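Local coordinates for protein 5-Carboxyvanillate Decarboxylase (Novosphingobium aromaticivorans, PDB 4QRN) that probably removes a carboxyl group from 5-carboxyvanillate, working as a manganese-containing decarboxylase of the amidohydrolase superfamily, at residues 36-41 against 362-367; 27-32 against 103-108; 308-313 against 331-336; 317-322 against 352-357; 204-209 against 258-263. All coordinates share one frame; numbering follows the deposited sequence.

Interaction 1 (36-41 against 362-367). With MN (manganese (II) ion), chain E.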
# COMPACT_ATOMS: atom_id res chain seq x y z
N LEU A 36 15.36 27.90 1.24
CA LEU A 36 15.37 27.41 2.61
C LEU A 36 14.96 25.95 2.60
O LEU A 36 14.20 25.52 1.72
CB LEU A 36 14.39 28.19 3.49
CG LEU A 36 14.65 29.68 3.62
CD1 LEU A 36 13.55 30.30 4.48
CD2 LEU A 36 16.02 29.95 4.23
N ARG A 37 15.44 25.18 3.57
CA ARG A 37 14.97 23.81 3.76
C ARG A 37 13.94 23.83 4.89
O ARG A 37 14.30 24.04 6.05
CB ARG A 37 16.11 22.86 4.07
CG ARG A 37 17.20 22.84 3.00
CD ARG A 37 18.18 21.72 3.24
NE ARG A 37 19.37 21.76 2.40
CZ ARG A 37 20.44 22.51 2.64
NH1 ARG A 37 20.47 23.33 3.69
NH2 ARG A 37 21.49 22.43 1.82
N ILE A 38 12.67 23.62 4.53
CA ILE A 38 11.57 23.58 5.49
C ILE A 38 11.10 22.13 5.60
O ILE A 38 10.59 21.57 4.62
CB ILE A 38 10.42 24.51 5.07
CG1 ILE A 38 10.96 25.96 4.92
CG2 ILE A 38 9.28 24.41 6.07
CD1 ILE A 38 9.92 26.99 4.51
N ALA A 39 11.31 21.52 6.76
CA ALA A 39 10.97 20.13 6.98
C ALA A 39 9.56 20.06 7.57
O ALA A 39 9.30 20.61 8.63
CB ALA A 39 11.98 19.51 7.92
N THR A 40 8.65 19.38 6.86
CA THR A 40 7.23 19.48 7.17
C THR A 40 6.58 18.31 7.92
O THR A 40 5.36 18.30 8.04
CB THR A 40 6.43 19.74 5.89
OG1 THR A 40 6.63 18.66 4.97
CG2 THR A 40 6.83 21.06 5.23
N GLU A 41 7.36 17.36 8.47
CA GLU A 41 6.77 16.28 9.25
C GLU A 41 7.70 15.86 10.39
O GLU A 41 8.23 14.76 10.41
CB GLU A 41 6.40 15.06 8.40
CG GLU A 41 5.44 14.10 9.16
CD GLU A 41 5.39 12.71 8.55
OE1 GLU A 41 4.93 12.59 7.41
OE2 GLU A 41 5.80 11.72 9.21
N PHE A 362 9.77 22.50 -3.85
CA PHE A 362 9.83 21.29 -3.04
C PHE A 362 10.34 21.57 -1.62
O PHE A 362 9.74 21.12 -0.64
CB PHE A 362 10.71 20.27 -3.78
CG PHE A 362 11.00 19.02 -3.00
CD1 PHE A 362 9.99 18.08 -2.76
CD2 PHE A 362 12.27 18.74 -2.51
CE1 PHE A 362 10.26 16.91 -2.05
CE2 PHE A 362 12.53 17.57 -1.80
CZ PHE A 362 11.53 16.66 -1.58
N PHE A 363 11.44 22.30 -1.50
CA PHE A 363 12.04 22.53 -0.19
C PHE A 363 11.40 23.64 0.63
O PHE A 363 11.44 23.60 1.85
CB PHE A 363 13.53 22.86 -0.32
CG PHE A 363 14.44 21.65 -0.32
CD1 PHE A 363 14.66 20.95 0.86
CD2 PHE A 363 15.14 21.28 -1.46
CE1 PHE A 363 15.58 19.90 0.91
CE2 PHE A 363 16.04 20.20 -1.43
CZ PHE A 363 16.26 19.54 -0.24
N GLN A 364 10.88 24.67 -0.05
CA GLN A 364 10.51 25.92 0.63
C GLN A 364 9.12 26.43 0.28
O GLN A 364 8.29 26.60 1.16
CB GLN A 364 11.53 27.01 0.30
CG GLN A 364 11.17 28.34 0.97
CD GLN A 364 12.03 29.48 0.48
OE1 GLN A 364 13.17 29.31 0.04
NE2 GLN A 364 11.45 30.67 0.47
N THR A 365 8.88 26.79 -0.99
CA THR A 365 7.74 27.66 -1.23
C THR A 365 6.40 26.94 -1.24
O THR A 365 5.38 27.57 -0.96
CB THR A 365 7.92 28.53 -2.48
OG1 THR A 365 8.06 27.71 -3.62
CG2 THR A 365 9.16 29.42 -2.33
N ASN A 366 6.37 25.63 -1.52
CA ASN A 366 5.11 24.92 -1.35
C ASN A 366 4.68 24.95 0.12
O ASN A 366 3.54 25.29 0.41
CB ASN A 366 5.23 23.49 -1.85
CG ASN A 366 5.35 23.40 -3.38
OD1 ASN A 366 5.07 24.35 -4.12
ND2 ASN A 366 5.75 22.22 -3.85
N ALA A 367 5.59 24.64 1.03
CA ALA A 367 5.26 24.68 2.45
C ALA A 367 4.83 26.09 2.85
O ALA A 367 3.89 26.25 3.62
CB ALA A 367 6.45 24.22 3.27
MN MN E . 6.40 10.86 11.10
O HOH W 1 6.73 12.75 12.15
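The first strand of the amidohydrolase barrel, 38-44, is met near its start by the C-terminal helix 356-370, where Ile38 and Leu36 hook onto Phe363 and Gln364. Ile38 N donates to Phe363 O at 2.9 Å. Phe363 lies in a wider pi-type turn, 362-365. Two residues back, Leu36 N points at Gln364 OE1, 2.9 Å away in a nearly straight bond (169°), although the donor stands above the carbonyl plane of the amide rather than on a lone pair. Gln364 gets there by running out extended, its CG anti to the backbone N (chi1 179°), and its CG brushes Ile38 CD1 at 4.0 Å on the way. Putting an alanine at Gln364 would probably leave Leu36 N without its acceptor and open a gap beside the Leu36 and Ile38 side chains.

The apolar contacts flank these bonds. Arg37 lies side by side with Phe363, its CG 3.8 Å from CD1 of the ring, and the guanidinium plane stands almost perpendicular to the ring. Beyond it, Arg37 NH2 makes a salt bridge to Asp350. One helical turn on, Ala367 CB touches two methyls, Thr40 CG2 at 3.7 Å and Ile38 CG2 at 4.0 Å, while Thr40 OG1 bonds to Tyr333 O. The strand then delivers Glu41, whose OE2 binds manganese together with His210 and Asp336. A barrel strand that carries a metal ligand, with a helix packed beside it, fits the alpha/beta-barrel metal site of the amidohydrolase superfamily.

Interaction 2 (27-32 against 103-108)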
# COMPACT_ATOMS: atom_id res chain seq x y z
N LEU A 27 26.17 21.22 5.25
CA LEU A 27 24.74 21.43 5.06
C LEU A 27 24.44 22.65 5.89
O LEU A 27 24.47 22.59 7.13
CB LEU A 27 23.97 20.23 5.58
CG LEU A 27 24.00 18.99 4.68
CD1 LEU A 27 23.41 17.82 5.42
CD2 LEU A 27 23.21 19.25 3.41
N LYS A 28 24.18 23.77 5.21
CA LYS A 28 24.15 25.05 5.89
C LYS A 28 22.74 25.58 5.97
O LYS A 28 21.99 25.52 4.98
CB LYS A 28 25.00 26.07 5.14
CG LYS A 28 26.43 25.64 4.87
CD LYS A 28 27.17 26.71 4.09
CE LYS A 28 28.57 26.29 3.74
NZ LYS A 28 29.27 27.36 2.97
N THR A 29 22.37 26.13 7.11
CA THR A 29 21.20 26.99 7.18
C THR A 29 21.45 28.30 6.44
O THR A 29 22.59 28.65 6.14
CB THR A 29 20.82 27.26 8.64
OG1 THR A 29 21.94 27.87 9.29
CG2 THR A 29 20.45 25.94 9.35
N GLY A 30 20.36 29.00 6.12
CA GLY A 30 20.45 30.34 5.59
C GLY A 30 20.07 30.50 4.13
O GLY A 30 20.01 31.63 3.65
N GLY A 31 19.82 29.41 3.41
CA GLY A 31 19.26 29.52 2.08
C GLY A 31 20.23 29.78 0.94
O GLY A 31 19.79 30.08 -0.17
N GLU A 32 21.53 29.62 1.17
CA GLU A 32 22.50 29.92 0.11
C GLU A 32 22.45 28.98 -1.10
O GLU A 32 22.94 29.32 -2.16
CB GLU A 32 23.91 30.02 0.68
CG GLU A 32 24.01 31.19 1.65
CD GLU A 32 25.31 31.22 2.42
OE1 GLU A 32 26.07 32.20 2.24
OE2 GLU A 32 25.57 30.28 3.21
N GLY A 103 21.33 21.53 7.91
CA GLY A 103 20.88 22.61 7.06
C GLY A 103 19.38 22.84 7.04
O GLY A 103 18.87 23.41 6.08
N ILE A 104 18.68 22.38 8.08
CA ILE A 104 17.24 22.54 8.14
C ILE A 104 16.90 23.89 8.76
O ILE A 104 17.19 24.16 9.93
CB ILE A 104 16.56 21.38 8.90
CG1 ILE A 104 16.90 20.03 8.25
CG2 ILE A 104 15.06 21.63 8.99
CD1 ILE A 104 16.62 19.94 6.75
N ASP A 105 16.31 24.77 7.95
CA ASP A 105 15.98 26.13 8.39
C ASP A 105 14.76 26.18 9.30
O ASP A 105 14.76 26.92 10.28
CB ASP A 105 15.79 27.01 7.16
CG ASP A 105 17.07 27.16 6.40
OD1 ASP A 105 17.97 27.86 6.93
OD2 ASP A 105 17.21 26.57 5.30
N LYS A 106 13.71 25.43 8.96
CA LYS A 106 12.49 25.44 9.76
C LYS A 106 11.96 24.03 9.83
O LYS A 106 12.11 23.25 8.88
CB LYS A 106 11.43 26.35 9.15
CG LYS A 106 11.90 27.80 8.98
CD LYS A 106 10.75 28.71 8.57
CE LYS A 106 11.25 30.14 8.40
NZ LYS A 106 10.14 31.09 8.14
N ALA A 107 11.32 23.73 10.96
CA ALA A 107 10.68 22.44 11.20
C ALA A 107 9.24 22.68 11.60
O ALA A 107 8.97 23.51 12.48
CB ALA A 107 11.42 21.70 12.29
N ILE A 108 8.33 21.94 10.98
CA ILE A 108 6.93 21.93 11.36
C ILE A 108 6.72 20.74 12.28
O ILE A 108 6.89 19.59 11.87
CB ILE A 108 6.02 21.90 10.14
CG1 ILE A 108 6.45 23.04 9.18
CG2 ILE A 108 4.56 21.97 10.57
CD1 ILE A 108 5.52 23.34 8.04
O HOH W 2 19.59 26.63 3.98
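Over one face of the Lys28-Thr29 peptide lies Gly103 CA, 3.7 Å from Lys28 C, so loop and turn press together backbone on backbone. The other flat group is the carboxylate of Asp105, which is met at its oxygens. Gly30 N donates to the syn lone pair of Asp105 OD1 at 2.8 Å, 165° at the hydrogen. The Thr29 side chain crosses that of Asp105 obliquely, its CB 3.4 Å from OD1. OD2 receives a bond from water 2 at 2.7 Å and another from Arg37 N.

Water 2 also donates to Lys28 O and accepts from Gly31 N, each at 2.8 Å, which ties the glycine-rich bend to the carboxylate a second time. Gly30 and Gly31 have backbone angles at which a side chain would jam against the preceding carbonyl. Gly103 has positive phi, which favours glycine, and a CB there would also press tightly on Leu27 C and Lys28 N.

Gly103 is the C-prime residue of the Schellman motif that ends helix 93-101, and the chain runs on from it into strand 106-111. The N-terminal loop closes over this junction, with Leu27 against helix 343-350 and Thr29 touching Arg146, while Arg37, leading into strand 38-44, bonds to Gly103 O and Lys28 O.

Interaction 3 (308-313 against 331-336). With MN (manganese (II) ion), chain E; 1DF (4-hydroxy-3-methoxy-5-nitrobenzoic acid), chain F.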
# COMPACT_ATOMS: atom_id res chain seq x y z
N VAL A 308 1.13 16.29 -0.42
CA VAL A 308 2.00 15.19 -0.04
C VAL A 308 3.36 15.68 0.36
O VAL A 308 3.90 16.64 -0.22
CB VAL A 308 2.12 14.21 -1.23
CG1 VAL A 308 3.31 13.26 -1.10
CG2 VAL A 308 0.83 13.46 -1.41
N THR A 309 3.95 15.01 1.35
CA THR A 309 5.35 15.22 1.67
C THR A 309 6.13 13.94 1.37
O THR A 309 5.57 12.86 1.27
CB THR A 309 5.60 15.65 3.13
OG1 THR A 309 5.63 14.48 3.97
CG2 THR A 309 4.55 16.65 3.62
N ASN A 310 7.46 14.07 1.28
CA ASN A 310 8.32 12.91 1.06
C ASN A 310 8.92 12.35 2.34
O ASN A 310 9.99 11.72 2.27
CB ASN A 310 9.46 13.22 0.08
CG ASN A 310 10.60 13.94 0.75
OD1 ASN A 310 10.37 14.91 1.46
ND2 ASN A 310 11.82 13.48 0.52
N SER A 311 8.28 12.52 3.49
CA SER A 311 8.85 11.97 4.71
C SER A 311 9.20 10.49 4.52
O SER A 311 8.41 9.72 4.00
CB SER A 311 7.91 12.14 5.90
OG SER A 311 6.62 11.66 5.55
N GLY A 312 10.42 10.12 4.91
CA GLY A 312 10.87 8.75 4.80
C GLY A 312 11.20 8.26 3.41
O GLY A 312 11.58 7.08 3.25
N VAL A 313 11.06 9.13 2.40
CA VAL A 313 11.20 8.72 1.01
C VAL A 313 12.13 9.72 0.32
O VAL A 313 11.70 10.59 -0.46
CB VAL A 313 9.84 8.58 0.31
CG1 VAL A 313 10.04 8.07 -1.13
CG2 VAL A 313 8.96 7.59 1.07
N VAL A 331 3.80 18.87 -3.65
CA VAL A 331 4.72 17.91 -3.05
C VAL A 331 5.80 18.69 -2.31
O VAL A 331 6.46 19.56 -2.89
CB VAL A 331 5.35 17.00 -4.14
CG1 VAL A 331 6.33 16.02 -3.52
CG2 VAL A 331 4.26 16.30 -4.93
N MET A 332 5.99 18.36 -1.03
CA MET A 332 6.87 19.10 -0.11
C MET A 332 7.90 18.19 0.52
O MET A 332 7.64 17.01 0.78
CB MET A 332 6.00 19.70 1.02
CG MET A 332 5.09 20.81 0.54
SD MET A 332 3.91 21.35 1.79
CE MET A 332 2.70 20.02 1.71
N TYR A 333 9.04 18.77 0.83
CA TYR A 333 10.07 18.11 1.59
C TYR A 333 9.67 17.92 3.05
O TYR A 333 9.11 18.82 3.68
CB TYR A 333 11.36 18.94 1.53
CG TYR A 333 12.46 18.40 2.43
CD1 TYR A 333 13.11 17.21 2.11
CD2 TYR A 333 12.81 19.04 3.60
CE1 TYR A 333 14.08 16.68 2.95
CE2 TYR A 333 13.76 18.52 4.45
CZ TYR A 333 14.39 17.33 4.14
OH TYR A 333 15.33 16.84 5.02
N ALA A 334 10.01 16.75 3.60
CA ALA A 334 9.93 16.49 5.04
C ALA A 334 11.05 15.53 5.39
O ALA A 334 11.42 14.66 4.59
CB ALA A 334 8.59 15.87 5.43
N MET A 335 11.56 15.67 6.61
CA MET A 335 12.62 14.81 7.10
C MET A 335 12.12 13.61 7.93
O MET A 335 12.72 12.54 7.88
CB MET A 335 13.62 15.65 7.91
CG MET A 335 14.71 14.83 8.56
SD MET A 335 15.92 15.81 9.45
CE MET A 335 17.06 16.25 8.15
N ASP A 336 11.06 13.79 8.73
CA ASP A 336 10.63 12.77 9.70
C ASP A 336 11.66 12.68 10.83
O ASP A 336 11.87 11.60 11.41
CB ASP A 336 10.34 11.40 9.02
CG ASP A 336 8.95 10.82 9.38
OD1 ASP A 336 8.38 11.17 10.45
OD2 ASP A 336 8.47 9.98 8.56
MN MN E . 6.40 10.86 11.10
C1 1DF F . 8.34 5.97 13.04
CO1 1DF F . 8.27 6.59 11.82
CO2 1DF F . 7.53 6.44 14.10
CM1 1DF F . 7.44 7.76 11.75
CM2 1DF F . 6.86 7.64 14.02
OM 1DF F . 6.11 8.16 15.03
CZ 1DF F . 6.90 8.41 12.86
CC 1DF F . 9.18 4.77 13.26
CV 1DF F . 5.81 7.30 16.13
O1 1DF F . 10.26 4.64 12.54
O2 1DF F . 8.84 3.95 14.12
O3 1DF F . 6.42 9.62 12.81
N 1DF F . 6.99 8.11 10.36
O11 1DF F . 6.19 8.98 10.15
O22 1DF F . 7.37 7.35 9.43
O HOH W 3 13.32 11.13 5.46
O HOH W 1 6.73 12.75 12.15
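Ala334 N gives its hydrogen to Asn310 OD1 at 2.8 Å, approaching nearly along the C=O axis, so a side-chain amide takes over where the backbone ladder stops. Asn310 CG sits between the backbone N and the carbonyl carbon (chi1 81°), which turns OD1 across to the neighbouring chain and sends ND2 back to Val313 O at 3.1 Å. The latter bond spans the type II turn 310-313, also closed by Val313 N to Asn310 O. With an alanine at Asn310, Ala334 N would probably lose its acceptor and the turn its side-chain clamp.

Before that point the strands pair in parallel, Val308 with Val331 and Thr309 with Met332. Met332 N donates to Val308 O at 2.8 Å and Asn310 N to Met332 O at 3.0 Å. This is a beta-alpha-beta unit: strand 306-309 passes through helix 316-326 and returns as 331-332, so that the two strands lie side by side in the parallel sheet.

Past the strands Ala334 CB nestles against Thr309, 3.6 Å from its OG1, which is bonded to Tyr208. Ser311 CB meets the carboxylate of Asp336, here in one of two conformers, at 3.5 Å from OD2, while its OG bonds to Glu41. Water 3 links Gly312 N to Met335 O. Asp336 OD1 binds manganese at 2.1 Å, as do O3 and O11 of the nitrobenzoate ligand; OD2 bonds to His263.

Interaction 4 (317-322 against 352-357)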
# COMPACT_ATOMS: atom_id res chain seq x y z
N PRO A 317 13.14 8.88 -7.86
CA PRO A 317 12.10 8.38 -8.77
C PRO A 317 10.70 8.55 -8.19
O PRO A 317 9.75 8.86 -8.92
CB PRO A 317 12.46 6.89 -8.93
CG PRO A 317 13.89 6.78 -8.58
CD PRO A 317 14.20 7.88 -7.60
N ALA A 318 10.55 8.29 -6.89
CA ALA A 318 9.24 8.38 -6.27
C ALA A 318 8.79 9.84 -6.13
O ALA A 318 7.61 10.15 -6.36
CB ALA A 318 9.22 7.69 -4.94
N ILE A 319 9.70 10.72 -5.76
CA ILE A 319 9.36 12.14 -5.67
C ILE A 319 8.90 12.65 -7.03
O ILE A 319 7.87 13.32 -7.13
CB ILE A 319 10.56 12.96 -5.15
CG1 ILE A 319 10.87 12.55 -3.70
CG2 ILE A 319 10.26 14.44 -5.25
CD1 ILE A 319 12.23 13.03 -3.25
N LYS A 320 9.67 12.35 -8.07
CA LYS A 320 9.32 12.84 -9.40
C LYS A 320 8.00 12.26 -9.88
O LYS A 320 7.22 12.95 -10.54
CB LYS A 320 10.45 12.54 -10.39
CG LYS A 320 11.66 13.45 -10.21
CD LYS A 320 12.75 13.14 -11.23
CE LYS A 320 13.83 14.22 -11.22
NZ LYS A 320 14.91 13.87 -12.20
N PHE A 321 7.76 10.99 -9.60
CA PHE A 321 6.51 10.35 -9.99
C PHE A 321 5.34 11.10 -9.36
O PHE A 321 4.35 11.46 -9.99
CB PHE A 321 6.52 8.88 -9.55
CG PHE A 321 5.24 8.15 -9.89
CD1 PHE A 321 4.15 8.22 -9.03
CD2 PHE A 321 5.13 7.40 -11.04
CE1 PHE A 321 2.97 7.56 -9.33
CE2 PHE A 321 3.94 6.76 -11.35
CZ PHE A 321 2.86 6.84 -10.48
N CYS A 322 5.49 11.35 -8.07
CA CYS A 322 4.43 11.99 -7.32
C CYS A 322 4.23 13.45 -7.81
O CYS A 322 3.10 13.93 -7.90
CB CYS A 322 4.80 11.90 -5.85
SG CYS A 322 3.48 12.24 -4.71
N MET A 352 19.32 16.52 -6.51
CA MET A 352 18.45 15.87 -7.49
C MET A 352 18.55 16.60 -8.83
O MET A 352 18.78 17.80 -8.90
CB MET A 352 17.00 15.87 -7.03
CG MET A 352 16.78 14.97 -5.83
SD MET A 352 15.02 14.69 -5.44
CE MET A 352 14.55 16.24 -4.68
N ASP A 353 18.33 15.83 -9.90
CA ASP A 353 18.32 16.39 -11.26
C ASP A 353 16.94 16.98 -11.52
O ASP A 353 16.09 16.38 -12.18
CB ASP A 353 18.69 15.32 -12.27
CG ASP A 353 18.77 15.85 -13.67
OD1 ASP A 353 18.79 17.08 -13.86
OD2 ASP A 353 18.81 15.05 -14.62
N MET A 354 16.76 18.17 -10.95
CA MET A 354 15.49 18.85 -10.87
C MET A 354 15.81 20.33 -11.00
O MET A 354 16.81 20.80 -10.47
CB MET A 354 14.91 18.48 -9.50
CG MET A 354 13.59 19.02 -9.20
SD MET A 354 13.02 18.47 -7.57
CE MET A 354 12.72 16.74 -7.74
N SER A 355 14.98 21.07 -11.74
CA SER A 355 15.26 22.48 -11.95
C SER A 355 15.34 23.24 -10.62
O SER A 355 14.72 22.85 -9.62
CB SER A 355 14.20 23.13 -12.82
OG SER A 355 12.99 23.32 -12.10
N ALA A 356 16.07 24.33 -10.63
CA ALA A 356 16.15 25.19 -9.45
C ALA A 356 14.76 25.64 -9.01
O ALA A 356 14.45 25.68 -7.82
CB ALA A 356 17.06 26.39 -9.73
N GLN A 357 13.92 25.98 -9.97
CA GLN A 357 12.60 26.47 -9.63
C GLN A 357 11.77 25.37 -8.95
O GLN A 357 11.08 25.62 -7.94
CB GLN A 357 11.90 26.96 -10.91
CG GLN A 357 12.55 28.22 -11.49
CD GLN A 357 13.82 28.00 -12.39
OE1 GLN A 357 14.28 26.86 -12.66
NE2 GLN A 357 14.37 29.12 -12.85
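Lys320 supplies the polar link: its NZ donates to Asp353 O at 2.8 Å, with the donor tilted out of the carbonyl plane. The lysine chain is fully extended beyond CG, so the ammonium spans from the helix to the loop. The carboxylate of Asp353 is not the lysine's partner, as NZ stays 4.7 Å from Asp353 OD2; the opposite charges would at most attract at a distance. Asp353 OD1 instead bonds to a glycerol molecule, probably from the crystallisation liquor.

The apolar contacts centre on Ile319, whose two branches address two methionines. CD1 meets Met352 SD at 3.9 Å, and CG2 meets Met354 CE at 4.2 Å; both methionines cross the isoleucine at about a right angle. Met354 CE also reaches Lys320 CG at 4.2 Å, so the aliphatic root of the lysine shares the methyl. Met354 CG is anti to its N (chi1 -178°) and the chain bends only at its last torsion, bringing that methyl to the helix. Phe362 lies behind, touching both Ile319 and Met352.

On helix 316-326, Pro317 and Ala318 pack on Phe321 and Tyr270 of the second subunit. In 352-357 the chain makes an inverse gamma turn centred on Asp353, then Ser355 takes the N-cap position of helix 356-370. The contact thus joins two helices of the outer layer of an alpha/beta barrel, well away from the metal, through the loop that leads into the second.

Interaction 5 (204-209 against 258-263). With 1DF (4-hydroxy-3-methoxy-5-nitrobenzoic acid), chain F.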
# COMPACT_ATOMS: atom_id res chain seq x y z
N ASP A 204 -9.58 27.75 8.19
CA ASP A 204 -8.94 27.54 6.88
C ASP A 204 -7.53 26.97 6.99
O ASP A 204 -6.59 27.51 6.41
CB ASP A 204 -8.94 28.82 6.05
CG ASP A 204 -8.56 28.58 4.60
OD1 ASP A 204 -8.86 27.49 4.07
OD2 ASP A 204 -7.91 29.47 4.02
N GLN A 205 -7.39 25.88 7.74
CA GLN A 205 -6.09 25.28 7.94
C GLN A 205 -6.10 23.84 7.46
O GLN A 205 -7.16 23.19 7.47
CB GLN A 205 -5.68 25.33 9.40
CG GLN A 205 -5.36 26.74 9.83
CD GLN A 205 -4.81 26.81 11.23
OE1 GLN A 205 -5.06 25.93 12.05
NE2 GLN A 205 -4.03 27.87 11.53
N PRO A 206 -4.92 23.33 7.10
CA PRO A 206 -4.83 21.93 6.67
C PRO A 206 -4.82 20.97 7.83
O PRO A 206 -4.39 21.28 8.95
CB PRO A 206 -3.47 21.88 5.97
CG PRO A 206 -2.67 22.95 6.69
CD PRO A 206 -3.64 24.04 6.97
N LEU A 207 -5.29 19.76 7.52
CA LEU A 207 -5.18 18.60 8.38
C LEU A 207 -4.07 17.72 7.87
O LEU A 207 -4.11 17.31 6.70
CB LEU A 207 -6.49 17.81 8.30
CG LEU A 207 -6.46 16.44 8.96
CD1 LEU A 207 -6.13 16.52 10.47
CD2 LEU A 207 -7.78 15.73 8.73
N TYR A 208 -3.09 17.39 8.70
CA TYR A 208 -2.08 16.39 8.35
C TYR A 208 -2.53 15.06 8.98
O TYR A 208 -2.65 14.97 10.21
CB TYR A 208 -0.71 16.83 8.89
CG TYR A 208 0.49 16.21 8.19
CD1 TYR A 208 0.75 14.84 8.24
CD2 TYR A 208 1.36 17.00 7.46
CE1 TYR A 208 1.85 14.29 7.58
CE2 TYR A 208 2.48 16.46 6.83
CZ TYR A 208 2.72 15.11 6.90
OH TYR A 208 3.83 14.59 6.26
N ILE A 209 -2.83 14.06 8.15
CA ILE A 209 -3.14 12.73 8.69
C ILE A 209 -1.84 11.96 8.69
O ILE A 209 -1.33 11.55 7.65
CB ILE A 209 -4.23 11.99 7.92
CG1 ILE A 209 -5.52 12.80 7.90
CG2 ILE A 209 -4.48 10.63 8.61
CD1 ILE A 209 -6.67 12.16 7.15
N GLN A 258 -7.93 21.07 2.80
CA GLN A 258 -6.69 20.45 2.35
C GLN A 258 -6.27 19.41 3.38
O GLN A 258 -6.19 19.71 4.57
CB GLN A 258 -5.57 21.48 2.20
CG GLN A 258 -5.93 22.61 1.24
CD GLN A 258 -6.14 22.11 -0.18
OE1 GLN A 258 -5.28 21.44 -0.73
NE2 GLN A 258 -7.32 22.39 -0.76
N ILE A 259 -6.01 18.19 2.90
CA ILE A 259 -5.45 17.13 3.73
C ILE A 259 -4.05 16.81 3.23
O ILE A 259 -3.85 16.53 2.04
CB ILE A 259 -6.32 15.87 3.78
CG1 ILE A 259 -7.70 16.22 4.36
CG2 ILE A 259 -5.60 14.77 4.61
CD1 ILE A 259 -8.67 15.02 4.48
N MET A 260 -3.09 16.85 4.15
CA MET A 260 -1.70 16.48 3.91
C MET A 260 -1.42 15.07 4.41
O MET A 260 -1.90 14.70 5.48
CB MET A 260 -0.79 17.45 4.67
CG MET A 260 -0.89 18.89 4.23
SD MET A 260 -0.06 19.98 5.41
CE MET A 260 -0.11 21.50 4.51
N VAL A 261 -0.64 14.32 3.64
CA VAL A 261 -0.09 13.06 4.11
C VAL A 261 1.38 12.99 3.71
O VAL A 261 1.82 13.65 2.76
CB VAL A 261 -0.84 11.83 3.56
CG1 VAL A 261 -2.24 11.73 4.16
CG2 VAL A 261 -0.89 11.86 2.04
N GLY A 262 2.12 12.21 4.48
CA GLY A 262 3.53 12.00 4.26
C GLY A 262 3.83 10.77 3.42
O GLY A 262 2.97 10.22 2.73
N HIS A 263 5.11 10.38 3.45
CA HIS A 263 5.54 9.10 2.91
C HIS A 263 5.09 8.95 1.46
O HIS A 263 4.67 7.88 1.03
CB HIS A 263 5.10 7.95 3.84
CG HIS A 263 5.31 8.31 5.27
ND1 HIS A 263 4.27 8.70 6.08
CD2 HIS A 263 6.44 8.53 5.99
CE1 HIS A 263 4.75 9.09 7.25
NE2 HIS A 263 6.07 8.99 7.22
C1 1DF F . 8.34 5.97 13.04
CO1 1DF F . 8.27 6.59 11.82
CO2 1DF F . 7.53 6.44 14.10
CM1 1DF F . 7.44 7.76 11.75
CM2 1DF F . 6.86 7.64 14.02
OM 1DF F . 6.11 8.16 15.03
CZ 1DF F . 6.90 8.41 12.86
CC 1DF F . 9.18 4.77 13.26
CV 1DF F . 5.81 7.30 16.13
O1 1DF F . 10.26 4.64 12.54
O2 1DF F . 8.84 3.95 14.12
O3 1DF F . 6.42 9.62 12.81
N 1DF F . 6.99 8.11 10.36
O11 1DF F . 6.19 8.98 10.15
O22 1DF F . 7.37 7.35 9.43
O HOH W 4 -8.04 23.24 4.83
O HOH W 5 1.07 10.69 6.57
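Met260 and Tyr208 sit side by side on one face of a parallel beta pair of the barrel, strands 207-209 and 259-261, with Leu207 beside Ile259 and Tyr208 beside Met260. The ladder is held by Leu207 N to Gln258 O, Met260 N to Leu207 O (2.8 Å) and Ile209 N to Met260 O (2.9 Å).

On the face carrying Tyr208 and Met260, the methionine is the bump. Extended beyond CG, it lies alongside Pro206 and sets its CE against the proline ring, 3.7 Å from CG. Its CB presses on Tyr208 CD2 at 3.6 Å, crossing that side chain at about a right angle, and SD stays close enough for an oblique Met-aromatic contact. Tyr208 swings CG anti to its N (chi1 -158°), which lays the ring over Met260 O and carries OH to Gly262.

The hollow there exists because Gly262 has no side chain: Tyr208 OH comes to 3.3 Å from Gly262 CA, and a CB would clash with it. The hydroxyl itself is bonded to Glu41 and Thr309. On the other side of the sheet Ile209 CD1 fits against Ile259 CG2 at 3.8 Å, both packed against helix 233-248.

Water 5 bridges Ile209 O and Gly262 N just past the strand ends. Beyond them lies His263, whose NE2, bonded to Asp336, makes a weak hydrogen bond to O11 of the ligand at 2.9 Å, bent to 124° at the hydrogen.

Interactions 1, 3 and 5 converge on the manganese site. Glu41 OE1 is held by Ser311 OG of interaction 3 at 2.7 Å and by Tyr208 OH of interaction 5 at 2.6 Å, so the second shell comes from both. Ser311 OG also meets His263 N at 2.9 Å, tying interactions 3 and 5 beside the nitrobenzoate ligand. Interaction 2 touches interaction 1: Asp105 OD2 takes Arg37 N at 2.8 Å, and strands 38-44 and 106-111 are neighbours. Interaction 4 is peripheral, its centre 12 Å from that of interaction 3 and 21 Å from that of interaction 5, yet Ile319 CD1 touches Asn310 ND2 at 3.8 Å.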